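Local coordinates for bilirubin-inducible fluorescent protein UnaG (PDB 4I3B), which binds unconjugated bilirubin with high affinity inside a beta-barrel and, once loaded with it, fluoresces green when excited, at residues Trp9-Ser14 / Arg132-Ala137. Sequence-based numbering, arbitrary orientation. Where two conformers were deposited one is given.
With BLR (3-[5-[(Z)-(4-ethenyl-3-methyl-5-oxidanylidene-pyrrol-2-ylidene)methyl]-2-[[5-[(Z)-(3-ethenyl-4-methyl-5-oxidanylidene-pyrrol-2-ylidene)methyl]-3-(3-hydroxy-3-oxopropyl)-4-methyl-1H-pyrrol-2-yl]methyl]-4-methyl-1H-pyrrol-3-yl]propanoic acid), chain G.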
ATOM      1  N   TRP A   9       5.381  -3.225 -10.773  1.00 11.62           N
ATOM      2  CA  TRP A   9       4.678  -1.971 -10.918  1.00 12.50           C
ATOM      3  C   TRP A   9       5.575  -0.805 -10.502  1.00 12.01           C
ATOM      4  O   TRP A   9       6.361  -0.917  -9.558  1.00 13.26           O
ATOM      5  CB  TRP A   9       3.467  -1.946  -9.998  1.00 10.92           C
ATOM      6  CG  TRP A   9       2.399  -2.912 -10.306  1.00 10.78           C
ATOM      7  CD1 TRP A   9       2.219  -4.154  -9.731  1.00  9.75           C
ATOM      8  CD2 TRP A   9       1.357  -2.744 -11.253  1.00 10.84           C
ATOM      9  NE1 TRP A   9       1.092  -4.748 -10.259  1.00 11.41           N
ATOM     10  CE2 TRP A   9       0.551  -3.906 -11.199  1.00  9.57           C
ATOM     11  CE3 TRP A   9       1.011  -1.722 -12.147  1.00 10.76           C
ATOM     12  CZ2 TRP A   9      -0.593  -4.050 -11.980  1.00 11.97           C
ATOM     13  CZ3 TRP A   9      -0.125  -1.884 -12.938  1.00 11.04           C
ATOM     14  CH2 TRP A   9      -0.916  -3.029 -12.834  1.00 11.66           C
ATOM     15  N   LYS A  10       5.468   0.329 -11.196  1.00 11.05           N
ATOM     16  CA  LYS A  10       6.265   1.517 -10.905  1.00 11.93           C
ATOM     17  C   LYS A  10       5.339   2.712 -10.759  1.00 11.65           C
ATOM     18  O   LYS A  10       4.369   2.843 -11.507  1.00 12.20           O
ATOM     19  CB  LYS A  10       7.252   1.813 -12.064  1.00 18.00           C
ATOM     20  CG  LYS A  10       8.304   0.725 -12.319  1.00 24.46           C
ATOM     21  CD  LYS A  10       9.210   1.101 -13.486  1.00 28.63           C
ATOM     22  CE  LYS A  10       9.792   2.482 -13.308  1.00 31.16           C
ATOM     23  NZ  LYS A  10      10.953   2.713 -14.212  1.00 32.76           N
ATOM     24  N   ILE A  11       5.631   3.620  -9.846  1.00 10.75           N
ATOM     25  CA  ILE A  11       4.680   4.702  -9.607  0.55 11.42           C
ATOM     26  C   ILE A  11       4.564   5.588 -10.830  1.00 10.88           C
ATOM     27  O   ILE A  11       5.532   5.818 -11.548  1.00 14.15           O
ATOM     28  CB  ILE A  11       4.978   5.534  -8.334  0.55 13.51           C
ATOM     29  CG1 ILE A  11       3.711   6.228  -7.820  0.55 13.97           C
ATOM     30  CG2 ILE A  11       6.049   6.545  -8.581  0.55 16.86           C
ATOM     31  CD1 ILE A  11       3.856   6.820  -6.413  0.55 17.14           C
ATOM     32  N   ALA A  12       3.339   6.063 -11.040  1.00 10.64           N
ATOM     33  CA  ALA A  12       2.999   6.986 -12.101  1.00 11.82           C
ATOM     34  C   ALA A  12       2.572   8.353 -11.541  1.00 13.59           C
ATOM     35  O   ALA A  12       2.953   9.378 -12.088  1.00 18.00           O
ATOM     36  CB  ALA A  12       1.869   6.395 -12.961  1.00 15.00           C
ATOM     37  N   ASP A  13       1.755   8.391 -10.491  1.00 12.35           N
ATOM     38  CA  ASP A  13       1.311   9.657  -9.914  1.00 13.64           C
ATOM     39  C   ASP A  13       0.868   9.459  -8.488  1.00 10.96           C
ATOM     40  O   ASP A  13       0.603   8.354  -8.059  1.00 11.79           O
ATOM     41  CB  ASP A  13       0.187  10.312 -10.737  1.00 19.13           C
ATOM     42  CG  ASP A  13      -0.933   9.370 -11.052  1.00 26.43           C
ATOM     43  OD1 ASP A  13      -1.501   8.785 -10.101  1.00 29.24           O
ATOM     44  OD2 ASP A  13      -1.245   9.188 -12.262  1.00 31.65           O
ATOM     45  N   SER A  14       0.808  10.552  -7.745  0.69 11.05           N
ATOM     46  CA  SER A  14       0.504  10.557  -6.314  0.69 12.74           C
ATOM     47  C   SER A  14      -0.132  11.896  -5.924  0.69 11.83           C
ATOM     48  O   SER A  14       0.409  12.951  -6.297  0.69 13.33           O
ATOM     49  CB  SER A  14       1.815  10.375  -5.532  0.69 14.88           C
ATOM     50  OG  SER A  14       1.604  10.339  -4.128  0.69 12.87           O
ATOM     51  N   ARG A 132      -2.702   7.075  -5.165  1.00  8.02           N
ATOM     52  CA  ARG A 132      -1.513   6.837  -5.952  1.00  9.01           C
ATOM     53  C   ARG A 132      -1.868   5.892  -7.078  1.00  9.11           C
ATOM     54  O   ARG A 132      -2.780   5.081  -6.950  1.00 10.71           O
ATOM     55  CB  ARG A 132      -0.380   6.267  -5.106  1.00  9.89           C
ATOM     56  CG  ARG A 132      -0.215   6.987  -3.769  1.00  9.93           C
ATOM     57  CD  ARG A 132       0.893   6.322  -2.990  1.00 14.68           C
ATOM     58  NE  ARG A 132       2.190   6.925  -3.258  1.00 12.44           N
ATOM     59  CZ  ARG A 132       3.358   6.428  -2.812  1.00 11.69           C
ATOM     60  NH1 ARG A 132       3.457   5.255  -2.167  1.00 12.37           N
ATOM     61  NH2 ARG A 132       4.463   7.116  -3.021  1.00 12.60           N
ATOM     62  N   SER A 133      -1.157   6.008  -8.187  1.00  9.22           N
ATOM     63  CA  SER A 133      -1.322   5.143  -9.362  0.56  9.23           C
ATOM     64  C   SER A 133       0.038   4.618  -9.775  1.00  9.86           C
ATOM     65  O   SER A 133       1.015   5.375  -9.746  1.00 12.03           O
ATOM     66  CB  SER A 133      -1.888   5.910 -10.571  0.56 13.85           C
ATOM     67  OG  SER A 133      -3.115   6.549 -10.294  0.56 14.17           O
ATOM     68  N   TYR A 134       0.067   3.354 -10.201  1.00  9.55           N
ATOM     69  CA  TYR A 134       1.264   2.700 -10.715  1.00 10.17           C
ATOM     70  C   TYR A 134       1.032   2.190 -12.134  1.00 10.45           C
ATOM     71  O   TYR A 134      -0.089   1.814 -12.498  1.00 11.74           O
ATOM     72  CB  TYR A 134       1.630   1.495  -9.853  1.00 11.33           C
ATOM     73  CG  TYR A 134       2.020   1.813  -8.437  1.00  9.93           C
ATOM     74  CD1 TYR A 134       1.074   2.096  -7.452  1.00  9.27           C
ATOM     75  CD2 TYR A 134       3.348   1.712  -8.059  1.00 10.41           C
ATOM     76  CE1 TYR A 134       1.481   2.324  -6.131  1.00  9.42           C
ATOM     77  CE2 TYR A 134       3.748   1.936  -6.779  1.00 10.15           C
ATOM     78  CZ  TYR A 134       2.810   2.219  -5.810  1.00  9.93           C
ATOM     79  OH  TYR A 134       3.248   2.455  -4.522  1.00 10.11           O
ATOM     80  N   ARG A 135       2.106   2.139 -12.911  0.51 11.62           N
ATOM     81  CA  ARG A 135       2.067   1.600 -14.261  0.51 10.91           C
ATOM     82  C   ARG A 135       2.977   0.386 -14.341  0.51 11.67           C
ATOM     83  O   ARG A 135       3.813   0.185 -13.477  0.51 11.12           O
ATOM     84  CB  ARG A 135       2.556   2.656 -15.243  0.51 12.27           C
ATOM     85  CG  ARG A 135       4.013   2.981 -15.083  0.51 12.76           C
ATOM     86  CD  ARG A 135       4.468   3.943 -16.171  0.51 13.40           C
ATOM     87  NE  ARG A 135       5.834   4.374 -15.942  0.51 13.07           N
ATOM     88  CZ  ARG A 135       6.912   3.706 -16.340  0.51 14.70           C
ATOM     89  NH1 ARG A 135       6.809   2.551 -16.983  0.51 13.50           N
ATOM     90  NH2 ARG A 135       8.109   4.192 -16.081  0.51 17.21           N
ATOM     91  N   ARG A 136       2.818  -0.406 -15.393  1.00 11.72           N
ATOM     92  CA  ARG A 136       3.772  -1.458 -15.734  1.00 11.63           C
ATOM     93  C   ARG A 136       5.014  -0.874 -16.386  1.00 14.70           C
ATOM     94  O   ARG A 136       4.979   0.179 -17.001  1.00 15.24           O
ATOM     95  CB  ARG A 136       3.137  -2.423 -16.744  1.00 11.75           C
ATOM     96  CG  ARG A 136       1.942  -3.149 -16.219  1.00 12.12           C
ATOM     97  CD  ARG A 136       2.278  -4.046 -15.044  1.00 12.61           C
ATOM     98  NE  ARG A 136       1.127  -4.872 -14.744  1.00 10.95           N
ATOM     99  CZ  ARG A 136       1.157  -5.913 -13.931  1.00  9.57           C
ATOM    100  NH1 ARG A 136       2.274  -6.214 -13.293  1.00 10.26           N
ATOM    101  NH2 ARG A 136       0.053  -6.629 -13.732  1.00 10.31           N
ATOM    102  N   ALA A 137       6.110  -1.589 -16.233  1.00 14.23           N
ATOM    103  CA  ALA A 137       7.335  -1.284 -16.941  1.00 15.54           C
ATOM    104  C   ALA A 137       7.172  -1.630 -18.428  1.00 13.74           C
ATOM    105  O   ALA A 137       6.473  -2.581 -18.811  1.00 16.33           O
ATOM    106  CB  ALA A 137       8.484  -2.046 -16.332  1.00 17.99           C
TER
HETATM  107  CHA BLR G 201       3.993   1.433  -0.671  1.00  9.07           C
HETATM  108  NA  BLR G 201       2.618  -0.687  -0.763  1.00  9.01           N
HETATM  109  C1A BLR G 201       3.601   0.051  -0.182  1.00  8.94           C
HETATM  110  C2A BLR G 201       4.053  -0.610   0.949  1.00  8.73           C
HETATM  111  C3A BLR G 201       3.298  -1.779   1.051  1.00  8.64           C
HETATM  112  C4A BLR G 201       2.420  -1.806  -0.025  1.00  9.52           C
HETATM  113  CMA BLR G 201       3.420  -2.833   2.110  1.00 10.59           C
HETATM  114  CAA BLR G 201       5.150  -0.153   1.859  1.00 10.02           C
HETATM  115  CBA BLR G 201       4.650   0.433   3.119  1.00 10.91           C
HETATM  116  CGA BLR G 201       5.730   0.858   4.047  1.00 11.26           C
HETATM  117  O1A BLR G 201       6.879   1.170   3.618  1.00 11.02           O
HETATM  118  O2A BLR G 201       5.441   0.850   5.299  1.00 12.11           O
HETATM  119  CHB BLR G 201       1.462  -2.893  -0.287  1.00  9.98           C
HETATM  120  NB  BLR G 201       0.902  -2.447  -2.636  1.00 10.08           N
HETATM  121  C1B BLR G 201       0.793  -3.197  -1.445  1.00 10.26           C
HETATM  122  C2B BLR G 201      -0.122  -4.245  -1.662  1.00  8.31           C
HETATM  123  C3B BLR G 201      -0.565  -4.236  -2.867  1.00  9.89           C
HETATM  124  C4B BLR G 201      -0.009  -3.075  -3.676  1.00 10.56           C
HETATM  125  CMB BLR G 201      -0.484  -5.245  -0.581  1.00 10.51           C
HETATM  126  OB  BLR G 201      -0.142  -2.690  -4.785  1.00 10.48           O
HETATM  127  CAB BLR G 201      -1.522  -5.184  -3.489  1.00 11.29           C
HETATM  128  CBB BLR G 201      -1.960  -5.103  -4.782  1.00 11.78           C
HETATM  129  NC  BLR G 201       6.763   4.939   2.146  1.00 11.07           N
HETATM  130  C1C BLR G 201       8.078   5.570   2.632  1.00 12.05           C
HETATM  131  C2C BLR G 201       7.659   6.086   3.966  1.00 11.26           C
HETATM  132  C3C BLR G 201       6.425   5.820   4.221  1.00  9.08           C
HETATM  133  C4C BLR G 201       5.801   5.125   3.200  1.00 10.58           C
HETATM  134  CMC BLR G 201       8.658   6.771   4.836  1.00 12.81           C
HETATM  135  OC  BLR G 201       9.107   5.624   2.019  1.00 14.02           O
HETATM  136  CAC BLR G 201       5.700   6.140   5.465  1.00 10.60           C
HETATM  137  CBC BLR G 201       5.889   7.292   6.153  1.00 11.63           C
HETATM  138  CHD BLR G 201       4.523   4.677   3.127  1.00  9.10           C
HETATM  139  ND  BLR G 201       4.550   3.121   1.094  1.00  9.01           N
HETATM  140  C1D BLR G 201       3.956   3.784   2.104  1.00  9.53           C
HETATM  141  C2D BLR G 201       2.519   3.446   2.048  1.00  7.22           C
HETATM  142  C3D BLR G 201       2.316   2.595   0.992  1.00  8.66           C
HETATM  143  C4D BLR G 201       3.616   2.327   0.353  1.00  8.40           C
HETATM  144  CMD BLR G 201       1.519   4.007   3.004  1.00  9.62           C
HETATM  145  CAD BLR G 201       0.993   1.991   0.607  1.00  8.55           C
HETATM  146  CBD BLR G 201       0.386   2.744  -0.560  1.00  9.06           C
HETATM  147  CGD BLR G 201       0.945   2.266  -1.851  1.00  9.44           C
HETATM  148  O1D BLR G 201       1.522   3.077  -2.596  1.00  9.49           O
HETATM  149  O2D BLR G 201       0.812   1.076  -2.222  1.00  9.44           O
HETATM  150  O   HOH W   1       5.994   6.546 -14.162  0.60 14.76           O
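Ser133 O accepts two backbone N-H groups in succession, from Ala12 N at 2.7 Å and, more distantly, from Asp13 N at 3.2 Å, the mark of a classic beta bulge. The antiparallel register slips by one residue there: Lys10 and Arg135 form a hydrogen-bonded pair before it, Asp13 and Ser133 another beyond. Ser133 OG also donates to the syn lone pair of Asp13 OD1 (2.8 Å), linking two side chains on the same face of the sheet. Farther along, the guanidinium of Arg136 lies nearly flat on the six-membered ring of Trp9, planes 19° apart and centres 3.7 Å apart, a cation-pi stack in which Arg136 CD adds a CH-pi contact. A bend at chi2 (-63°) folds the arginine back over the indole, while its NH1 hydrogen-bonds to the carbonyl oxygens of Val6 and Thr8. An alanine in place of Trp9 would probably leave that guanidinium without its aromatic platform, open a gap where the indole lay and cost Phe5 O its N-H partner. On the bilirubin side, Arg132 NH1 (2.9 Å) and Tyr134 OH (2.7 Å) both donate to propionate oxygen O1D, and Ile11 CD1 packs over one face of the Arg132 guanidinium. Joining first strand to last, this bulged antiparallel pairing closes the barrel on that side, as in many fatty-acid-binding proteins, where an Arg-x-Tyr pair on the final strand likewise grips the ligand carboxylate.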